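ISC1926 TnpA C-terminal catalytic domain (Sulfolobus sp. L00 11, PDB 6DGC) is the catalytic domain of an IS607-family serine transposase that probably carries out DNA strand exchange during transposition. Local coordinates at residues Ile43-Asn48 against Val112-Ser117; Lys56-Val61 against Glu86-Thr91. All blocks are in the same frame, centred on the assembly; numbering follows the deposited sequence.

Contact 1: Ile43-Asn48 against Val112-Ser117; sequences IASGLN and VEDLIS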
loop_
_atom_site.group_PDB
_atom_site.type_symbol
_atom_site.label_atom_id
_atom_site.label_comp_id
_atom_site.label_asym_id
_atom_site.label_seq_id
_atom_site.Cartn_x
_atom_site.Cartn_y
_atom_site.Cartn_z
ATOM N N ILE A 43 5.833 -16.938 -3.666
ATOM C CA ILE A 43 6.946 -17.006 -2.708
ATOM C C ILE A 43 7.670 -15.646 -2.846
ATOM O O ILE A 43 8.683 -15.528 -3.538
ATOM C CB ILE A 43 7.853 -18.271 -2.856
ATOM C CG1 ILE A 43 7.087 -19.563 -2.499
ATOM C CG2 ILE A 43 9.104 -18.174 -1.987
ATOM C CD1 ILE A 43 6.574 -20.350 -3.664
ATOM N N ALA A 44 7.057 -14.597 -2.273
ATOM C CA ALA A 44 7.563 -13.220 -2.320
ATOM C C ALA A 44 7.014 -12.361 -1.178
ATOM O O ALA A 44 6.068 -12.767 -0.492
ATOM C CB ALA A 44 7.231 -12.575 -3.662
ATOM N N SER A 45 7.625 -11.174 -0.979
ATOM C CA SER A 45 7.248 -10.221 0.063
ATOM C C SER A 45 5.895 -9.565 -0.232
ATOM O O SER A 45 5.568 -9.325 -1.399
ATOM C CB SER A 45 8.329 -9.150 0.201
ATOM O OG SER A 45 7.989 -8.140 1.139
ATOM N N GLY A 46 5.151 -9.241 0.831
ATOM C CA GLY A 46 3.873 -8.534 0.748
ATOM C C GLY A 46 4.028 -7.142 0.159
ATOM O O GLY A 46 3.070 -6.573 -0.379
ATOM N N LEU A 47 5.268 -6.603 0.244
ATOM C CA LEU A 47 5.692 -5.297 -0.268
ATOM C C LEU A 47 5.754 -5.264 -1.808
ATOM O O LEU A 47 5.708 -4.178 -2.383
ATOM C CB LEU A 47 7.066 -4.907 0.322
ATOM C CG LEU A 47 7.219 -4.735 1.850
ATOM C CD1 LEU A 47 8.652 -4.583 2.210
ATOM C CD2 LEU A 47 6.550 -3.500 2.360
ATOM N N ASN A 48 5.903 -6.428 -2.471
ATOM C CA ASN A 48 5.943 -6.467 -3.931
ATOM C C ASN A 48 4.536 -6.435 -4.526
ATOM O O ASN A 48 3.806 -7.427 -4.497
ATOM C CB ASN A 48 6.790 -7.629 -4.486
ATOM C CG ASN A 48 6.861 -7.683 -6.007
ATOM O OD1 ASN A 48 6.664 -6.690 -6.733
ATOM N ND2 ASN A 48 7.158 -8.849 -6.532
ATOM N N VAL A 112 10.128 -7.995 10.564
ATOM C CA VAL A 112 11.462 -7.389 10.666
ATOM C C VAL A 112 12.149 -7.351 9.295
ATOM O O VAL A 112 12.860 -6.382 9.018
ATOM C CB VAL A 112 12.406 -7.941 11.777
ATOM C CG1 VAL A 112 11.857 -7.656 13.162
ATOM C CG2 VAL A 112 12.712 -9.424 11.596
ATOM N N GLU A 113 11.930 -8.389 8.441
ATOM C CA GLU A 113 12.535 -8.455 7.109
ATOM C C GLU A 113 11.963 -7.344 6.233
ATOM O O GLU A 113 12.737 -6.643 5.567
ATOM C CB GLU A 113 12.374 -9.852 6.472
ATOM N N ASP A 114 10.619 -7.133 6.312
ATOM C CA ASP A 114 9.892 -6.088 5.599
ATOM C C ASP A 114 10.265 -4.730 6.112
ATOM O O ASP A 114 10.414 -3.820 5.309
ATOM C CB ASP A 114 8.377 -6.294 5.675
ATOM C CG ASP A 114 7.839 -7.251 4.617
ATOM O OD1 ASP A 114 8.624 -7.645 3.713
ATOM O OD2 ASP A 114 6.629 -7.604 4.687
ATOM N N LEU A 115 10.480 -4.588 7.426
ATOM C CA LEU A 115 10.868 -3.309 8.020
ATOM C C LEU A 115 12.246 -2.839 7.562
ATOM O O LEU A 115 12.423 -1.640 7.350
ATOM C CB LEU A 115 10.747 -3.327 9.551
ATOM C CG LEU A 115 10.833 -1.980 10.275
ATOM C CD1 LEU A 115 9.764 -1.014 9.805
ATOM C CD2 LEU A 115 10.703 -2.166 11.762
ATOM N N ILE A 116 13.199 -3.775 7.364
ATOM C CA ILE A 116 14.553 -3.457 6.897
ATOM C C ILE A 116 14.474 -2.915 5.472
ATOM O O ILE A 116 15.045 -1.852 5.195
ATOM C CB ILE A 116 15.528 -4.667 7.046
ATOM C CG1 ILE A 116 15.810 -5.024 8.540
ATOM C CG2 ILE A 116 16.829 -4.479 6.250
ATOM C CD1 ILE A 116 16.445 -3.940 9.427
ATOM N N SER A 117 13.721 -3.605 4.587
ATOM C CA SER A 117 13.565 -3.179 3.189
ATOM C C SER A 117 12.947 -1.792 3.064
ATOM O O SER A 117 13.395 -0.995 2.213
ATOM C CB SER A 117 12.784 -4.208 2.382
ATOM O OG SER A 117 11.594 -4.588 3.045
#

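Contact 2: Lys56-Val61 against Glu86-Thr91; sequences KLFKLV and EELFST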
loop_
_atom_site.group_PDB
_atom_site.type_symbol
_atom_site.label_atom_id
_atom_site.label_comp_id
_atom_site.label_asym_id
_atom_site.label_seq_id
_atom_site.Cartn_x
_atom_site.Cartn_y
_atom_site.Cartn_z
ATOM N N LYS A 56 -2.387 -12.355 -11.426
ATOM C CA LYS A 56 -3.255 -13.379 -12.043
ATOM C C LYS A 56 -4.604 -13.353 -11.332
ATOM O O LYS A 56 -5.643 -13.490 -11.983
ATOM C CB LYS A 56 -2.623 -14.783 -11.996
ATOM C CG LYS A 56 -1.526 -14.948 -13.043
ATOM C CD LYS A 56 -0.952 -16.351 -13.122
ATOM C CE LYS A 56 0.263 -16.398 -14.028
ATOM N NZ LYS A 56 -0.101 -16.367 -15.478
ATOM N N LEU A 57 -4.577 -13.095 -9.996
ATOM C CA LEU A 57 -5.756 -12.944 -9.126
ATOM C C LEU A 57 -6.548 -11.714 -9.541
ATOM O O LEU A 57 -7.776 -11.786 -9.643
ATOM C CB LEU A 57 -5.332 -12.845 -7.644
ATOM C CG LEU A 57 -6.371 -12.388 -6.623
ATOM C CD1 LEU A 57 -7.416 -13.458 -6.385
ATOM C CD2 LEU A 57 -5.701 -12.035 -5.322
ATOM N N PHE A 58 -5.838 -10.598 -9.800
ATOM C CA PHE A 58 -6.448 -9.348 -10.240
ATOM C C PHE A 58 -7.223 -9.587 -11.536
ATOM O O PHE A 58 -8.401 -9.231 -11.604
ATOM C CB PHE A 58 -5.393 -8.255 -10.426
ATOM C CG PHE A 58 -4.909 -7.563 -9.178
ATOM C CD1 PHE A 58 -5.231 -8.051 -7.916
ATOM C CD2 PHE A 58 -4.092 -6.439 -9.261
ATOM C CE1 PHE A 58 -4.760 -7.409 -6.760
ATOM C CE2 PHE A 58 -3.615 -5.806 -8.108
ATOM C CZ PHE A 58 -3.963 -6.284 -6.865
ATOM N N LYS A 59 -6.594 -10.268 -12.523
ATOM C CA LYS A 59 -7.220 -10.575 -13.814
ATOM C C LYS A 59 -8.415 -11.520 -13.677
ATOM O O LYS A 59 -9.405 -11.337 -14.390
ATOM C CB LYS A 59 -6.195 -11.107 -14.829
ATOM N N LEU A 60 -8.339 -12.498 -12.737
ATOM C CA LEU A 60 -9.409 -13.461 -12.460
ATOM C C LEU A 60 -10.657 -12.737 -11.942
ATOM O O LEU A 60 -11.752 -12.945 -12.476
ATOM C CB LEU A 60 -8.939 -14.497 -11.429
ATOM C CG LEU A 60 -9.391 -15.958 -11.637
ATOM C CD1 LEU A 60 -8.562 -16.896 -10.812
ATOM C CD2 LEU A 60 -10.854 -16.180 -11.264
ATOM N N VAL A 61 -10.486 -11.892 -10.904
ATOM C CA VAL A 61 -11.530 -11.078 -10.273
ATOM C C VAL A 61 -12.149 -10.119 -11.296
ATOM O O VAL A 61 -13.373 -10.044 -11.370
ATOM C CB VAL A 61 -10.979 -10.337 -9.035
ATOM C CG1 VAL A 61 -11.950 -9.279 -8.542
ATOM C CG2 VAL A 61 -10.654 -11.314 -7.923
ATOM N N GLU A 86 -9.196 -4.252 -1.718
ATOM C CA GLU A 86 -10.562 -4.469 -1.238
ATOM C C GLU A 86 -11.536 -3.688 -2.112
ATOM O O GLU A 86 -12.561 -4.238 -2.516
ATOM C CB GLU A 86 -10.703 -4.007 0.216
ATOM C CG GLU A 86 -11.481 -4.960 1.099
ATOM C CD GLU A 86 -11.915 -4.350 2.420
ATOM O OE1 GLU A 86 -11.085 -4.273 3.357
ATOM O OE2 GLU A 86 -13.087 -3.918 2.505
ATOM N N GLU A 87 -11.180 -2.440 -2.456
ATOM C CA GLU A 87 -12.008 -1.578 -3.299
ATOM C C GLU A 87 -12.052 -2.064 -4.762
ATOM O O GLU A 87 -13.113 -2.017 -5.383
ATOM C CB GLU A 87 -11.555 -0.115 -3.202
ATOM C CG GLU A 87 -12.518 0.866 -3.851
ATOM C CD GLU A 87 -13.816 1.181 -3.126
ATOM O OE1 GLU A 87 -14.862 1.269 -3.812
ATOM O OE2 GLU A 87 -13.790 1.360 -1.886
ATOM N N LEU A 88 -10.905 -2.534 -5.299
ATOM C CA LEU A 88 -10.806 -3.022 -6.677
ATOM C C LEU A 88 -11.703 -4.239 -6.845
ATOM O O LEU A 88 -12.469 -4.302 -7.808
ATOM C CB LEU A 88 -9.330 -3.334 -7.035
ATOM C CG LEU A 88 -9.049 -4.241 -8.242
ATOM C CD1 LEU A 88 -9.359 -3.553 -9.553
ATOM C CD2 LEU A 88 -7.615 -4.751 -8.225
ATOM N N PHE A 89 -11.635 -5.174 -5.875
ATOM C CA PHE A 89 -12.405 -6.416 -5.837
ATOM C C PHE A 89 -13.885 -6.161 -5.673
ATOM O O PHE A 89 -14.665 -6.636 -6.490
ATOM C CB PHE A 89 -11.879 -7.350 -4.752
ATOM C CG PHE A 89 -10.536 -7.984 -5.055
ATOM C CD1 PHE A 89 -9.761 -7.556 -6.136
ATOM C CD2 PHE A 89 -10.034 -8.994 -4.251
ATOM C CE1 PHE A 89 -8.514 -8.129 -6.403
ATOM C CE2 PHE A 89 -8.784 -9.565 -4.514
ATOM C CZ PHE A 89 -8.038 -9.135 -5.595
ATOM N N SER A 90 -14.272 -5.347 -4.683
ATOM C CA SER A 90 -15.668 -4.999 -4.434
ATOM C C SER A 90 -16.387 -4.423 -5.647
ATOM O O SER A 90 -17.564 -4.695 -5.805
ATOM C CB SER A 90 -15.773 -4.033 -3.270
ATOM O OG SER A 90 -15.098 -2.837 -3.625
ATOM N N THR A 91 -15.697 -3.643 -6.505
ATOM C CA THR A 91 -16.321 -3.072 -7.714
ATOM C C THR A 91 -16.656 -4.174 -8.710
ATOM O O THR A 91 -17.582 -4.000 -9.515
ATOM C CB THR A 91 -15.521 -1.923 -8.339
ATOM O OG1 THR A 91 -14.287 -2.407 -8.860
ATOM C CG2 THR A 91 -15.335 -0.759 -7.409
#

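Contact 1: Ile43-Asn48 against Val112-Ser117
The carboxylate of Asp114 presents one face to Leu47: CG of the leucine stands almost straight above the carboxyl carbon, 3.8 Å from Asp114 CG, and Leu47 CD1 leans over the same face at 3.7 Å from that carbon. Ser45 OG donates a hydrogen bond to Asp114 OD1 over 2.7 Å, from the syn side but 27° out of the carboxylate plane, toward the face that Leu47 overlies. The serine hydroxyl is used twice, because it also accepts the N-H of Leu47 over 3.3 Å from N to OG, closing an ST turn at the head of the type I beta turn from Ser45 to Asn48. OG anti to the backbone N of Ser45 (chi1 176°) brings the hydroxyl to the carboxylate. The side chains of Leu47 and Asp114 pass alongside one another, pointing opposite ways, and CD1 of the leucine ends beside Ser117 OG, one helical turn further on, a hydroxyl that itself bonds to the carbonyl O of Asp114. The other oxygen, Asp114 OD2, forms a salt bridge with Arg79, whose backbone is hydrogen-bonded to Gly46. An alanine at Asp114 would probably leave Ser45 OG without this acceptor, take from Arg79 the carboxylate it pairs with, and open a gap over Leu47 where the carboxyl group lay. The helix also packs on Phe122 of the second subunit. Arg8 and Arg51 bond to the carbonyls of Ala44 and Asn48 in the same loop; this cluster of arginines beside the long helix of the dimer interface is consistent with the active-site surroundings of a serine recombinase catalytic domain.

Contact 2: Lys56-Val61 against Glu86-Thr91
Phe58 and Phe89 set their rings almost perpendicular, with planes at 87° and centroids 5.8 Å apart, in an oblique pairing whose closest atoms are Phe58 CD1 and Phe89 CE1 at 3.6 Å. Phe58 CD1 lies at the edge of the Phe89 ring, near its plane. Each ring then receives a methyl group over the centre of one face, from the opposite helix. Leu88 CD2 stands 3.9 Å from the centroid of the Phe58 ring, only 4° off the normal, a CH-pi contact with the leucine side chain roughly perpendicular to that of Phe58. Val61 does the same to Phe89, its CG2 being 4.0 Å from that ring's centroid, while its other branch reaches lower down the side chain, Val61 CG1 to Phe89 CD1 at 3.7 Å. Phe89 CG is anti to its own carbonyl carbon, and the ring it carries enters between Val61, Leu57 and Phe58. Leu57 closes the far end, CD2 meeting Phe89 CZ at 3.7 Å near the ring plane. No hydrogen bond crosses, and the buried contact is wholly apolar. Beneath it, Val69 of strand 68-71 touches Leu57, Val61 and Phe89, and Ile96 of strand 95-98 also meets Phe89; on the outer side, Glu87 of the second subunit packs on Phe58 and Leu88. The axes of the two short segments run 10.3 Å apart at 29°, as expected for neighbouring helices of successive beta-alpha-beta crossovers on one side of the parallel sheet of the resolvase-type catalytic domain.

From the N terminus the chain runs through strand 2-9, helix 15-32 and strand 35-43 before reaching the loop that opens contact 1. It next enters helix 52-62, the first half of contact 2, passes strand 68-71, and closes that smaller loop at helix 82-91. Strand 95-98 follows, and helix 108-127 then returns to 43-48, so contact 2 is nested inside the loop closed by contact 1. Their centres lie about 22 Å apart on opposite sides of the chain's centre. Contact 2 joins two helices over the sheet; contact 1 fastens the long helix to a loop of the sheet domain. Both touch the second subunit.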